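Local coordinates for protein methylxanthine N1-demethylase NdmA (Pseudomonas putida, PDB 6ICN) that catalyses the N1-demethylation of caffeine to theobromine and formaldehyde, the first step of caffeine degradation, as a Rieske-type non-heme iron oxygenase, at residues Leu31-His36 / Ser246-Ala250; Leu59-Leu64 / Trp142-Asp146; Ser148-Thr152 / Phe353-Leu358; Glu180-Glu184 / Val331-Arg336. All coordinates share one frame; numbering follows the deposited sequence.

Contact 1 (Leu31-His36 / Ser246-Ala250); sequences LRHFWH and SMPFA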
loop_
_atom_site.group_PDB
_atom_site.type_symbol
_atom_site.label_atom_id
_atom_site.label_comp_id
_atom_site.label_asym_id
_atom_site.label_seq_id
_atom_site.Cartn_x
_atom_site.Cartn_y
_atom_site.Cartn_z
ATOM N N LEU A 31 15.004 -32.248 19.595
ATOM C CA LEU A 31 14.852 -32.109 18.147
ATOM C C LEU A 31 16.151 -31.721 17.444
ATOM O O LEU A 31 16.274 -31.960 16.239
ATOM C CB LEU A 31 13.757 -31.077 17.833
ATOM C CG LEU A 31 12.361 -31.509 18.291
ATOM C CD1 LEU A 31 11.349 -30.364 18.069
ATOM C CD2 LEU A 31 11.925 -32.738 17.532
ATOM N N ARG A 32 17.119 -31.141 18.162
ATOM C CA ARG A 32 18.391 -30.756 17.547
ATOM C C ARG A 32 19.168 -31.964 17.042
ATOM O O ARG A 32 20.052 -31.810 16.198
ATOM C CB ARG A 32 19.255 -29.963 18.542
ATOM C CG ARG A 32 18.619 -28.655 19.024
ATOM C CD ARG A 32 19.433 -27.974 20.126
ATOM N NE ARG A 32 20.810 -27.701 19.720
ATOM C CZ ARG A 32 21.210 -26.557 19.177
ATOM N NH1 ARG A 32 20.331 -25.577 18.989
ATOM N NH2 ARG A 32 22.482 -26.391 18.828
ATOM N N HIS A 33 18.839 -33.166 17.518
ATOM C CA HIS A 33 19.574 -34.361 17.118
ATOM C C HIS A 33 19.129 -34.943 15.791
ATOM O O HIS A 33 19.783 -35.863 15.291
ATOM C CB HIS A 33 19.456 -35.422 18.229
ATOM C CG HIS A 33 20.207 -35.041 19.461
ATOM N ND1 HIS A 33 21.496 -35.465 19.700
ATOM C CD2 HIS A 33 19.888 -34.210 20.482
ATOM C CE1 HIS A 33 21.927 -34.938 20.827
ATOM N NE2 HIS A 33 20.971 -34.177 21.325
ATOM N N PHE A 34 18.041 -34.445 15.198
ATOM C CA PHE A 34 17.553 -34.939 13.918
ATOM C C PHE A 34 18.028 -34.050 12.774
ATOM O O PHE A 34 18.408 -32.892 12.969
ATOM C CB PHE A 34 16.027 -34.995 13.902
ATOM C CG PHE A 34 15.452 -36.013 14.846
ATOM C CD1 PHE A 34 15.453 -37.360 14.499
ATOM C CD2 PHE A 34 14.889 -35.615 16.051
ATOM C CE1 PHE A 34 14.923 -38.316 15.369
ATOM C CE2 PHE A 34 14.354 -36.560 16.922
ATOM C CZ PHE A 34 14.368 -37.904 16.564
ATOM N N TRP A 35 18.024 -34.627 11.579
ATOM C CA TRP A 35 18.187 -33.856 10.346
ATOM C C TRP A 35 16.887 -33.145 10.002
ATOM O O TRP A 35 15.824 -33.773 9.951
ATOM C CB TRP A 35 18.583 -34.775 9.190
ATOM C CG TRP A 35 19.947 -35.413 9.345
ATOM C CD1 TRP A 35 20.249 -36.570 10.030
ATOM C CD2 TRP A 35 21.187 -34.935 8.803
ATOM N NE1 TRP A 35 21.603 -36.827 9.947
ATOM C CE2 TRP A 35 22.197 -35.843 9.198
ATOM C CE3 TRP A 35 21.542 -33.829 8.022
ATOM C CZ2 TRP A 35 23.532 -35.681 8.827
ATOM C CZ3 TRP A 35 22.872 -33.667 7.662
ATOM C CH2 TRP A 35 23.847 -34.600 8.051
ATOM N N HIS A 36 16.979 -31.849 9.706
ATOM C CA HIS A 36 15.825 -31.088 9.260
ATOM C C HIS A 36 16.152 -30.380 7.953
ATOM O O HIS A 36 17.254 -29.852 7.802
ATOM C CB HIS A 36 15.415 -30.036 10.300
ATOM C CG HIS A 36 15.101 -30.606 11.654
ATOM N ND1 HIS A 36 13.915 -31.256 11.930
ATOM C CD2 HIS A 36 15.809 -30.600 12.806
ATOM C CE1 HIS A 36 13.920 -31.649 13.195
ATOM N NE2 HIS A 36 15.058 -31.261 13.751
ATOM N N SER A 246 9.410 -40.985 8.615
ATOM C CA SER A 246 10.694 -40.852 9.307
ATOM C C SER A 246 10.554 -39.861 10.458
ATOM O O SER A 246 10.317 -38.670 10.239
ATOM C CB SER A 246 11.779 -40.401 8.333
ATOM O OG SER A 246 11.992 -41.373 7.323
ATOM N N MET A 247 10.693 -40.341 11.691
ATOM C CA MET A 247 10.470 -39.468 12.851
ATOM C C MET A 247 11.540 -38.406 12.917
ATOM O O MET A 247 12.709 -38.700 12.650
ATOM C CB MET A 247 10.434 -40.275 14.158
ATOM C CG MET A 247 9.250 -41.234 14.208
ATOM S SD MET A 247 7.681 -40.327 14.409
ATOM C CE MET A 247 7.841 -39.807 16.089
ATOM N N PRO A 248 11.170 -37.179 13.309
ATOM C CA PRO A 248 9.851 -36.750 13.799
ATOM C C PRO A 248 8.904 -36.094 12.800
ATOM O O PRO A 248 7.716 -36.047 13.095
ATOM C CB PRO A 248 10.203 -35.721 14.866
ATOM C CG PRO A 248 11.494 -35.116 14.384
ATOM C CD PRO A 248 12.222 -36.192 13.622
ATOM N N PHE A 249 9.380 -35.550 11.676
ATOM C CA PHE A 249 8.520 -34.644 10.914
ATOM C C PHE A 249 8.365 -34.972 9.437
ATOM O O PHE A 249 7.707 -34.205 8.720
ATOM C CB PHE A 249 9.031 -33.198 11.041
ATOM C CG PHE A 249 9.041 -32.674 12.450
ATOM C CD1 PHE A 249 7.954 -32.876 13.304
ATOM C CD2 PHE A 249 10.135 -31.976 12.921
ATOM C CE1 PHE A 249 7.988 -32.404 14.613
ATOM C CE2 PHE A 249 10.179 -31.489 14.228
ATOM C CZ PHE A 249 9.088 -31.713 15.082
ATOM N N ALA A 250 8.948 -36.051 8.946
ATOM C CA ALA A 250 8.897 -36.354 7.519
ATOM C C ALA A 250 7.869 -37.438 7.245
ATOM O O ALA A 250 7.812 -38.437 7.965
ATOM C CB ALA A 250 10.266 -36.794 7.008
#
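P248 sets its CD over one face of the F34 ring, the two side chains coming at each other from opposite directions. P248 CD sits over the middle of the F34 ring, 3.5 Å from its centroid, a CH-pi contact with the carbon that is bonded to the proline nitrogen. The cis peptide bond before P248 shapes the turn between strands 239-246 and 250-257, in which the preceding carbonyl, M247 O, stands 3.5 Å from F34 CE1. P248 CG also reaches the methyl L31 CD2 at 4.0 Å.

F249 is the second element. L31 crosses F249 at about a right angle, its CD1 at the ring edge and CD2 3.9 Å from F249 CZ, while the imidazole of H36 comes up rim to rim, CE1 lying 3.8 Å from F249 CD2. The two ring planes are inclined at 33° and neither ring covers the face of the other. H36 CG stands anti to its carbonyl carbon (chi1 -58°), which brings the ring back to the preceding turn, where NE2 donates a 2.9 Å bond to L31 O that is nearly straight at 163°. That oxygen also accepts from F34 N, and the two donors reach it from opposite faces of the carbonyl plane.

No hydrogen bond crosses between the segments. The join of the Rieske domain to the catalytic domain is apolar and aromatic here, and the imidazole, its NE2 engaged by its own turn, is held in a fixed rotation and offers F249 its CE1-ND1 edge.

Contact 2 (Leu59-Leu64 / Trp142-Asp146); sequences LLNEQL and WIRLD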
loop_
_atom_site.group_PDB
_atom_site.type_symbol
_atom_site.label_atom_id
_atom_site.label_comp_id
_atom_site.label_asym_id
_atom_site.label_seq_id
_atom_site.Cartn_x
_atom_site.Cartn_y
_atom_site.Cartn_z
ATOM N N LEU A 59 16.626 -22.459 11.950
ATOM C CA LEU A 59 16.251 -23.815 12.327
ATOM C C LEU A 59 16.251 -23.878 13.840
ATOM O O LEU A 59 17.273 -23.567 14.460
ATOM C CB LEU A 59 17.237 -24.830 11.733
ATOM C CG LEU A 59 17.107 -26.240 12.295
ATOM C CD1 LEU A 59 15.743 -26.811 11.952
ATOM C CD2 LEU A 59 18.204 -27.118 11.685
ATOM N N LEU A 60 15.103 -24.231 14.429
ATOM C CA LEU A 60 14.969 -24.311 15.893
ATOM C C LEU A 60 15.520 -23.055 16.570
ATOM O O LEU A 60 16.252 -23.131 17.563
ATOM C CB LEU A 60 15.656 -25.572 16.431
ATOM C CG LEU A 60 15.006 -26.852 15.915
ATOM C CD1 LEU A 60 15.902 -28.089 16.132
ATOM C CD2 LEU A 60 13.649 -27.053 16.573
ATOM N N ASN A 61 15.197 -21.891 15.992
ATOM C CA ASN A 61 15.591 -20.559 16.455
ATOM C C ASN A 61 17.086 -20.265 16.336
ATOM O O ASN A 61 17.543 -19.243 16.864
ATOM C CB ASN A 61 15.143 -20.305 17.901
ATOM C CG ASN A 61 14.621 -18.886 18.109
ATOM O OD1 ASN A 61 14.094 -18.253 17.186
ATOM N ND2 ASN A 61 14.784 -18.373 19.325
ATOM N N GLU A 62 17.858 -21.106 15.647
ATOM C CA GLU A 62 19.253 -20.816 15.350
ATOM C C GLU A 62 19.363 -20.100 14.007
ATOM O O GLU A 62 18.785 -20.560 13.019
ATOM C CB GLU A 62 20.063 -22.115 15.285
ATOM C CG GLU A 62 20.082 -22.880 16.584
ATOM C CD GLU A 62 21.287 -22.529 17.430
ATOM O OE1 GLU A 62 21.854 -21.426 17.250
ATOM O OE2 GLU A 62 21.684 -23.371 18.258
ATOM N N GLN A 63 20.135 -19.017 13.963
ATOM C CA GLN A 63 20.389 -18.303 12.712
ATOM C C GLN A 63 21.628 -18.900 12.060
ATOM O O GLN A 63 22.732 -18.781 12.594
ATOM C CB GLN A 63 20.572 -16.814 12.969
ATOM C CG GLN A 63 19.357 -16.164 13.582
ATOM C CD GLN A 63 19.541 -14.665 13.718
ATOM O OE1 GLN A 63 19.353 -13.933 12.762
ATOM N NE2 GLN A 63 19.919 -14.217 14.899
ATOM N N LEU A 64 21.442 -19.531 10.907
ATOM C CA LEU A 64 22.504 -20.236 10.208
ATOM C C LEU A 64 22.692 -19.666 8.810
ATOM O O LEU A 64 21.832 -18.948 8.290
ATOM C CB LEU A 64 22.172 -21.727 10.111
ATOM C CG LEU A 64 21.743 -22.427 11.404
ATOM C CD1 LEU A 64 21.322 -23.863 11.135
ATOM C CD2 LEU A 64 22.849 -22.346 12.454
ATOM N N TRP A 142 19.745 -30.259 4.074
ATOM C CA TRP A 142 19.409 -30.757 5.403
ATOM C C TRP A 142 20.505 -30.404 6.399
ATOM O O TRP A 142 21.693 -30.475 6.075
ATOM C CB TRP A 142 19.247 -32.279 5.382
ATOM C CG TRP A 142 18.263 -32.791 4.399
ATOM C CD1 TRP A 142 18.447 -32.959 3.046
ATOM C CD2 TRP A 142 16.934 -33.236 4.684
ATOM N NE1 TRP A 142 17.299 -33.474 2.481
ATOM C CE2 TRP A 142 16.355 -33.636 3.462
ATOM C CE3 TRP A 142 16.155 -33.288 5.854
ATOM C CZ2 TRP A 142 15.054 -34.135 3.375
ATOM C CZ3 TRP A 142 14.874 -33.782 5.769
ATOM C CH2 TRP A 142 14.330 -34.195 4.538
ATOM N N ILE A 143 20.116 -30.028 7.619
ATOM C CA ILE A 143 21.059 -29.675 8.674
ATOM C C ILE A 143 20.738 -30.462 9.941
ATOM O O ILE A 143 19.572 -30.588 10.326
ATOM C CB ILE A 143 21.048 -28.159 8.972
ATOM C CG1 ILE A 143 21.612 -27.390 7.776
ATOM C CG2 ILE A 143 21.873 -27.840 10.227
ATOM C CD1 ILE A 143 21.508 -25.871 7.960
ATOM N N ARG A 144 21.782 -31.000 10.592
ATOM C CA ARG A 144 21.646 -31.586 11.926
ATOM C C ARG A 144 22.461 -30.754 12.901
ATOM O O ARG A 144 23.692 -30.683 12.787
ATOM C CB ARG A 144 22.103 -33.048 11.964
ATOM C CG ARG A 144 21.991 -33.661 13.379
ATOM C CD ARG A 144 22.287 -35.155 13.343
ATOM N NE ARG A 144 23.636 -35.436 12.835
ATOM C CZ ARG A 144 24.086 -36.657 12.565
ATOM N NH1 ARG A 144 23.307 -37.715 12.761
ATOM N NH2 ARG A 144 25.324 -36.832 12.115
ATOM N N LEU A 145 21.777 -30.135 13.868
ATOM C CA LEU A 145 22.458 -29.197 14.754
ATOM C C LEU A 145 23.348 -29.904 15.769
ATOM O O LEU A 145 24.422 -29.394 16.113
ATOM C CB LEU A 145 21.440 -28.320 15.478
ATOM C CG LEU A 145 20.768 -27.271 14.587
ATOM C CD1 LEU A 145 19.592 -26.664 15.319
ATOM C CD2 LEU A 145 21.775 -26.194 14.198
ATOM N N ASP A 146 22.898 -31.035 16.298
ATOM C CA ASP A 146 23.647 -31.805 17.291
ATOM C C ASP A 146 23.901 -33.198 16.727
ATOM O O ASP A 146 22.959 -33.982 16.518
ATOM C CB ASP A 146 22.890 -31.878 18.616
ATOM C CG ASP A 146 23.771 -32.345 19.767
ATOM O OD1 ASP A 146 24.637 -33.203 19.521
ATOM O OD2 ASP A 146 23.618 -31.839 20.904
#
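L145 lays its isobutyl group across L59, the two side chains sliding past each other in opposite directions with L145 CG 3.9 Å from L59 CD2. The CD1 methyl of L145 packs among side chains of the hairpin: it lies against L59, touches L60 CD1 at 4.0 Å and rests at the same separation from E62 CG. Its other methyl, CD2, turns to L64 CD1, 3.9 Å away. L64 CD1 is shared, since it also meets I143 CD1 tip to tip at 3.8 Å. With CG anti to the carbonyl carbon (chi1 -49°) and chi2 extended, L64 sets this methyl between I143 CD1 and L145 CD2.

Residues 59-62 form a type I' turn, closed by paired backbone bonds between L59 and E62, that links strands 55-59 and 62-69 in the antiparallel sheet of the Rieske domain. Strand 140-144 belongs to the same sheet but is not adjacent to them; strands 131-137 and 72-77 lie between it and 62-69, and F132 of the former packs against L64, I143 and L145. Replacing L145 by an alanine would probably open a gap among L59, L60 and L64 and set their methyl ends free to turn. I143 CG2 also touches L59 CD2 at 4.0 Å. At the margin the E62 chain bends at chi2 (-93°) after CG has passed L145, and its carboxylate forms salt bridges with R77 and R32.

Contact 3 (Ser148-Thr152 / Phe353-Leu358); sequences SFDCT and FRSALL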
loop_
_atom_site.group_PDB
_atom_site.type_symbol
_atom_site.label_atom_id
_atom_site.label_comp_id
_atom_site.label_asym_id
_atom_site.label_seq_id
_atom_site.Cartn_x
_atom_site.Cartn_y
_atom_site.Cartn_z
ATOM N N SER A 148 26.094 -35.347 18.276
ATOM C CA SER A 148 26.847 -36.070 19.305
ATOM C C SER A 148 26.259 -37.448 19.600
ATOM O O SER A 148 26.998 -38.362 19.988
ATOM C CB SER A 148 26.926 -35.235 20.582
ATOM O OG SER A 148 25.641 -35.019 21.163
ATOM N N PHE A 149 24.947 -37.637 19.426
ATOM C CA PHE A 149 24.392 -38.975 19.617
ATOM C C PHE A 149 24.656 -39.871 18.421
ATOM O O PHE A 149 24.643 -41.096 18.562
ATOM C CB PHE A 149 22.876 -38.935 19.855
ATOM C CG PHE A 149 22.471 -38.425 21.199
ATOM C CD1 PHE A 149 23.406 -37.977 22.117
ATOM C CD2 PHE A 149 21.126 -38.408 21.554
ATOM C CE1 PHE A 149 23.008 -37.500 23.357
ATOM C CE2 PHE A 149 20.723 -37.948 22.788
ATOM C CZ PHE A 149 21.655 -37.489 23.694
ATOM N N ASP A 150 24.819 -39.280 17.236
ATOM C CA ASP A 150 25.235 -39.980 16.018
ATOM C C ASP A 150 24.391 -41.224 15.727
ATOM O O ASP A 150 24.909 -42.304 15.444
ATOM C CB ASP A 150 26.722 -40.327 16.088
ATOM C CG ASP A 150 27.335 -40.538 14.713
ATOM O OD1 ASP A 150 26.719 -40.127 13.697
ATOM O OD2 ASP A 150 28.425 -41.123 14.651
ATOM N N CYS A 151 23.056 -41.059 15.754
ATOM C CA CYS A 151 22.181 -42.194 15.479
ATOM C C CYS A 151 20.968 -41.823 14.628
ATOM O O CYS A 151 20.011 -42.602 14.557
ATOM C CB CYS A 151 21.689 -42.838 16.793
ATOM S SG CYS A 151 20.633 -41.784 17.790
ATOM N N THR A 152 20.979 -40.666 13.981
ATOM C CA THR A 152 19.862 -40.238 13.153
ATOM C C THR A 152 20.330 -40.083 11.714
ATOM O O THR A 152 21.514 -39.832 11.457
ATOM C CB THR A 152 19.286 -38.912 13.660
ATOM O OG1 THR A 152 20.319 -37.921 13.648
ATOM C CG2 THR A 152 18.765 -39.083 15.096
ATOM N N PHE A 353 18.370 -42.843 23.898
ATOM C CA PHE A 353 17.747 -42.226 22.727
ATOM C C PHE A 353 17.812 -43.149 21.515
ATOM O O PHE A 353 16.816 -43.328 20.808
ATOM C CB PHE A 353 18.426 -40.883 22.440
ATOM C CG PHE A 353 17.754 -40.074 21.356
ATOM C CD1 PHE A 353 16.675 -39.264 21.661
ATOM C CD2 PHE A 353 18.215 -40.119 20.048
ATOM C CE1 PHE A 353 16.058 -38.506 20.671
ATOM C CE2 PHE A 353 17.614 -39.361 19.058
ATOM C CZ PHE A 353 16.533 -38.562 19.378
ATOM N N ARG A 354 18.977 -43.754 21.259
ATOM C CA ARG A 354 19.102 -44.655 20.120
ATOM C C ARG A 354 18.100 -45.804 20.199
ATOM O O ARG A 354 17.501 -46.191 19.187
ATOM C CB ARG A 354 20.533 -45.193 20.040
ATOM C CG ARG A 354 20.731 -46.217 18.949
ATOM C CD ARG A 354 22.131 -46.810 19.030
ATOM N NE ARG A 354 23.069 -45.999 18.269
ATOM C CZ ARG A 354 23.285 -46.165 16.966
ATOM N NH1 ARG A 354 22.633 -47.118 16.307
ATOM N NH2 ARG A 354 24.151 -45.381 16.331
ATOM N N SER A 355 17.895 -46.355 21.399
ATOM C CA SER A 355 16.941 -47.449 21.556
ATOM C C SER A 355 15.505 -46.981 21.329
ATOM O O SER A 355 14.733 -47.637 20.623
ATOM C CB SER A 355 17.089 -48.063 22.946
ATOM O OG SER A 355 18.370 -48.666 23.071
ATOM N N ALA A 356 15.133 -45.857 21.935
ATOM C CA ALA A 356 13.787 -45.317 21.748
ATOM C C ALA A 356 13.488 -45.067 20.272
ATOM O O ALA A 356 12.383 -45.356 19.793
ATOM C CB ALA A 356 13.633 -44.034 22.555
ATOM N N LEU A 357 14.469 -44.556 19.528
ATOM C CA LEU A 357 14.259 -44.246 18.118
ATOM C C LEU A 357 14.220 -45.496 17.255
ATOM O O LEU A 357 13.342 -45.636 16.403
ATOM C CB LEU A 357 15.364 -43.317 17.610
ATOM C CG LEU A 357 15.212 -42.886 16.151
ATOM C CD1 LEU A 357 13.898 -42.096 15.966
ATOM C CD2 LEU A 357 16.405 -42.048 15.735
ATOM N N LEU A 358 15.189 -46.409 17.436
ATOM C CA LEU A 358 15.424 -47.457 16.454
ATOM C C LEU A 358 14.919 -48.843 16.857
ATOM O O LEU A 358 14.904 -49.742 16.007
ATOM C CB LEU A 358 16.925 -47.539 16.128
ATOM C CG LEU A 358 17.514 -46.302 15.449
ATOM C CD1 LEU A 358 19.033 -46.456 15.248
ATOM C CD2 LEU A 358 16.806 -46.032 14.117
HETATM O O HOH W 1 23.422 -43.034 19.979
#
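F353 has CG anti to the backbone N (chi1 -173°), which sends its ring from helix 350-358 toward the loop, while C151 holds SG between its backbone N and carbonyl carbon (chi1 65°), which points the sulfur at the edge of that ring. C151 SG lies in the ring plane, 3.7 Å from F353 CD2, a sulfur-aromatic contact made at the edge. F149 reaches the same aromatic from another direction. Its CD2 is 3.7 Å from F353 CD2, and the planes are inclined at 55°, with F149 CE2 resting against F353 CB.

One bond back from the sulfur, C151 CB sits over one face of the R354 guanidinium, 3.6 Å from NH2. The arginine folds over the cysteine because its chain bends at chi3. A water adds a polar link: it donates to F149 O at 2.7 Å and weakly accepts from R354 NE. Deeper in, T152 CG2 meets L357 CD2 at 3.8 Å and turns its methyl to the edge of F353, whereas T152 OG1 is bound by H33 and R144. L357 CD2 also lies 3.8 Å from C151 O.

The helix is the last of the chain and packs in turn on helix 330-348, where F353 touches L342 and H346. A Cys sulfur-aromatic contact, flanked by a second phenylalanine, thus joins helix 350-358 to the loop between strands 140-144 and 166-175.

Contact 4 (Glu180-Glu184 / Val331-Arg336); sequences ERRWE and VSIQYR
W183 spreads its indole over Y335, starting at CB, which lies 3.5 Å from the tyrosine OH. CG follows above Y335 CZ, CD2 stands 3.4 Å from Y335 CE1, and farther out CZ3 comes within 3.3 Å of Y335 CG. At the far rim CH2 meets V331 CG1 at 3.8 Å. The six-membered ring and the phenol are nearly parallel, their planes at 3° and centroids 3.6 Å apart, in an offset stack. An alanine here would probably strip one face of Y335 of its cover and leave that ring freer to turn, although its OH would still be bonded to P248 O.

Beside the stack, the extended E184 chain brings its carboxylate side-on to R336. R336 NE donates to E184 OE2 at 2.9 Å, almost straight at 172°, and NH2 binds OE1, both on syn sides. S332 OG gives OE1 a second bond from above the carboxylate plane.

The segments' axes run 10.8 Å apart at 145°. R181 NH1 and R336 NH2 approach each other, but both salt-bridge to E323. Three donated bonds on E184 probably stabilise its negative charge, and S332 OG also bonds R83 of a neighbouring subunit, a residue of that subunit's [2Fe-2S] pocket.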
loop_
_atom_site.group_PDB
_atom_site.type_symbol
_atom_site.label_atom_id
_atom_site.label_comp_id
_atom_site.label_asym_id
_atom_site.label_seq_id
_atom_site.Cartn_x
_atom_site.Cartn_y
_atom_site.Cartn_z
ATOM N N GLU A 180 4.885 -30.346 14.773
ATOM C CA GLU A 180 4.029 -31.405 15.310
ATOM C C GLU A 180 2.582 -31.264 14.828
ATOM O O GLU A 180 1.961 -32.246 14.402
ATOM C CB GLU A 180 4.094 -31.396 16.845
ATOM C CG GLU A 180 5.476 -31.729 17.431
ATOM C CD GLU A 180 6.424 -30.512 17.572
ATOM O OE1 GLU A 180 6.087 -29.367 17.140
ATOM O OE2 GLU A 180 7.534 -30.695 18.139
ATOM N N ARG A 181 2.019 -30.045 14.884
ATOM C CA ARG A 181 0.642 -29.889 14.423
ATOM C C ARG A 181 0.537 -30.110 12.918
ATOM O O ARG A 181 -0.469 -30.639 12.432
ATOM C CB ARG A 181 0.107 -28.506 14.829
ATOM C CG ARG A 181 -0.007 -28.351 16.355
ATOM C CD ARG A 181 -1.378 -27.901 16.686
ATOM N NE ARG A 181 -1.589 -27.398 18.038
ATOM C CZ ARG A 181 -2.450 -27.949 18.897
ATOM N NH1 ARG A 181 -3.106 -29.051 18.554
ATOM N NH2 ARG A 181 -2.652 -27.396 20.083
ATOM N N ARG A 182 1.582 -29.736 12.163
ATOM C CA ARG A 182 1.565 -29.969 10.724
ATOM C C ARG A 182 1.596 -31.459 10.413
ATOM O O ARG A 182 0.849 -31.934 9.549
ATOM C CB ARG A 182 2.748 -29.241 10.068
ATOM C CG ARG A 182 2.500 -28.888 8.602
ATOM C CD ARG A 182 2.841 -30.045 7.670
ATOM N NE ARG A 182 2.207 -29.837 6.364
ATOM C CZ ARG A 182 0.938 -30.124 6.084
ATOM N NH1 ARG A 182 0.151 -30.663 7.027
ATOM N NH2 ARG A 182 0.445 -29.879 4.865
ATOM N N TRP A 183 2.448 -32.210 11.118
ATOM C CA TRP A 183 2.519 -33.653 10.920
ATOM C C TRP A 183 1.159 -34.296 11.179
ATOM O O TRP A 183 0.654 -35.080 10.363
ATOM C CB TRP A 183 3.588 -34.248 11.844
ATOM C CG TRP A 183 3.938 -35.708 11.561
ATOM C CD1 TRP A 183 5.030 -36.159 10.873
ATOM C CD2 TRP A 183 3.209 -36.885 11.978
ATOM N NE1 TRP A 183 5.025 -37.546 10.825
ATOM C CE2 TRP A 183 3.926 -38.010 11.502
ATOM C CE3 TRP A 183 2.044 -37.095 12.719
ATOM C CZ2 TRP A 183 3.491 -39.326 11.711
ATOM C CZ3 TRP A 183 1.610 -38.413 12.938
ATOM C CH2 TRP A 183 2.340 -39.510 12.437
ATOM N N GLU A 184 0.530 -33.939 12.305
ATOM C CA GLU A 184 -0.764 -34.529 12.627
ATOM C C GLU A 184 -1.821 -34.149 11.597
ATOM O O GLU A 184 -2.670 -34.974 11.239
ATOM C CB GLU A 184 -1.185 -34.111 14.040
ATOM C CG GLU A 184 -0.210 -34.610 15.086
ATOM C CD GLU A 184 -0.699 -34.419 16.497
ATOM O OE1 GLU A 184 -1.923 -34.239 16.674
ATOM O OE2 GLU A 184 0.145 -34.416 17.420
ATOM N N VAL A 331 -3.546 -42.463 15.042
ATOM C CA VAL A 331 -2.255 -42.022 14.509
ATOM C C VAL A 331 -1.697 -40.871 15.341
ATOM O O VAL A 331 -0.527 -40.885 15.751
ATOM C CB VAL A 331 -2.385 -41.657 13.021
ATOM C CG1 VAL A 331 -1.101 -41.011 12.524
ATOM C CG2 VAL A 331 -2.722 -42.901 12.168
ATOM N N SER A 332 -2.528 -39.856 15.614
ATOM C CA SER A 332 -2.116 -38.737 16.463
ATOM C C SER A 332 -1.673 -39.195 17.854
ATOM O O SER A 332 -0.656 -38.731 18.398
ATOM C CB SER A 332 -3.284 -37.756 16.583
ATOM O OG SER A 332 -3.030 -36.847 17.618
ATOM N N ILE A 333 -2.453 -40.083 18.467
ATOM C CA ILE A 333 -2.142 -40.542 19.816
ATOM C C ILE A 333 -0.796 -41.249 19.837
ATOM O O ILE A 333 0.046 -40.982 20.701
ATOM C CB ILE A 333 -3.258 -41.466 20.333
ATOM C CG1 ILE A 333 -4.572 -40.695 20.480
ATOM C CG2 ILE A 333 -2.864 -42.065 21.670
ATOM C CD1 ILE A 333 -5.794 -41.618 20.594
ATOM N N GLN A 334 -0.574 -42.138 18.868
ATOM C CA GLN A 334 0.660 -42.917 18.837
ATOM C C GLN A 334 1.856 -42.032 18.507
ATOM O O GLN A 334 2.946 -42.222 19.060
ATOM C CB GLN A 334 0.519 -44.060 17.837
ATOM C CG GLN A 334 -0.539 -45.111 18.253
ATOM C CD GLN A 334 -0.309 -45.649 19.665
ATOM O OE1 GLN A 334 0.810 -46.011 20.031
ATOM N NE2 GLN A 334 -1.373 -45.680 20.471
ATOM N N TYR A 335 1.660 -41.051 17.617
ATOM C CA TYR A 335 2.700 -40.066 17.327
ATOM C C TYR A 335 3.121 -39.320 18.586
ATOM O O TYR A 335 4.312 -39.218 18.891
ATOM C CB TYR A 335 2.181 -39.089 16.267
ATOM C CG TYR A 335 3.143 -37.993 15.849
ATOM C CD1 TYR A 335 4.295 -38.292 15.133
ATOM C CD2 TYR A 335 2.859 -36.654 16.115
ATOM C CE1 TYR A 335 5.161 -37.286 14.713
ATOM C CE2 TYR A 335 3.711 -35.641 15.697
ATOM C CZ TYR A 335 4.853 -35.960 15.002
ATOM O OH TYR A 335 5.701 -34.955 14.595
ATOM N N ARG A 336 2.149 -38.765 19.327
ATOM C CA ARG A 336 2.466 -38.020 20.535
ATOM C C ARG A 336 3.178 -38.899 21.557
ATOM O O ARG A 336 4.100 -38.441 22.240
ATOM C CB ARG A 336 1.185 -37.431 21.119
ATOM C CG ARG A 336 0.568 -36.347 20.225
ATOM C CD ARG A 336 -0.780 -35.853 20.763
ATOM N NE ARG A 336 -1.283 -34.777 19.908
ATOM C CZ ARG A 336 -2.247 -33.916 20.235
ATOM N NH1 ARG A 336 -2.855 -33.976 21.421
ATOM N NH2 ARG A 336 -2.610 -32.992 19.356
#

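In the fold
Along the chain, contact 2 is nested inside the loop closed by contact 1, contact 4 inside that of contact 3, and contact 1 crosses both 3 and 4. Contacts 1 and 2, with centres 11 Å apart, share the Rieske sheet, in which strands 35-40 and 140-144 are neighbours, and the R32-E62 salt bridge joins them. Contacts 1 and 3, centres about 11 Å apart, are linked by T152 OG1 and H33 O. Contacts 1 and 4, centres about 14 Å apart, touch through Y335 and P248. The successive helices 330-348 and 350-358 pack on helix 179-186 and loop 148-152, respectively, and contact 4 also reaches the cluster domain of a neighbouring subunit.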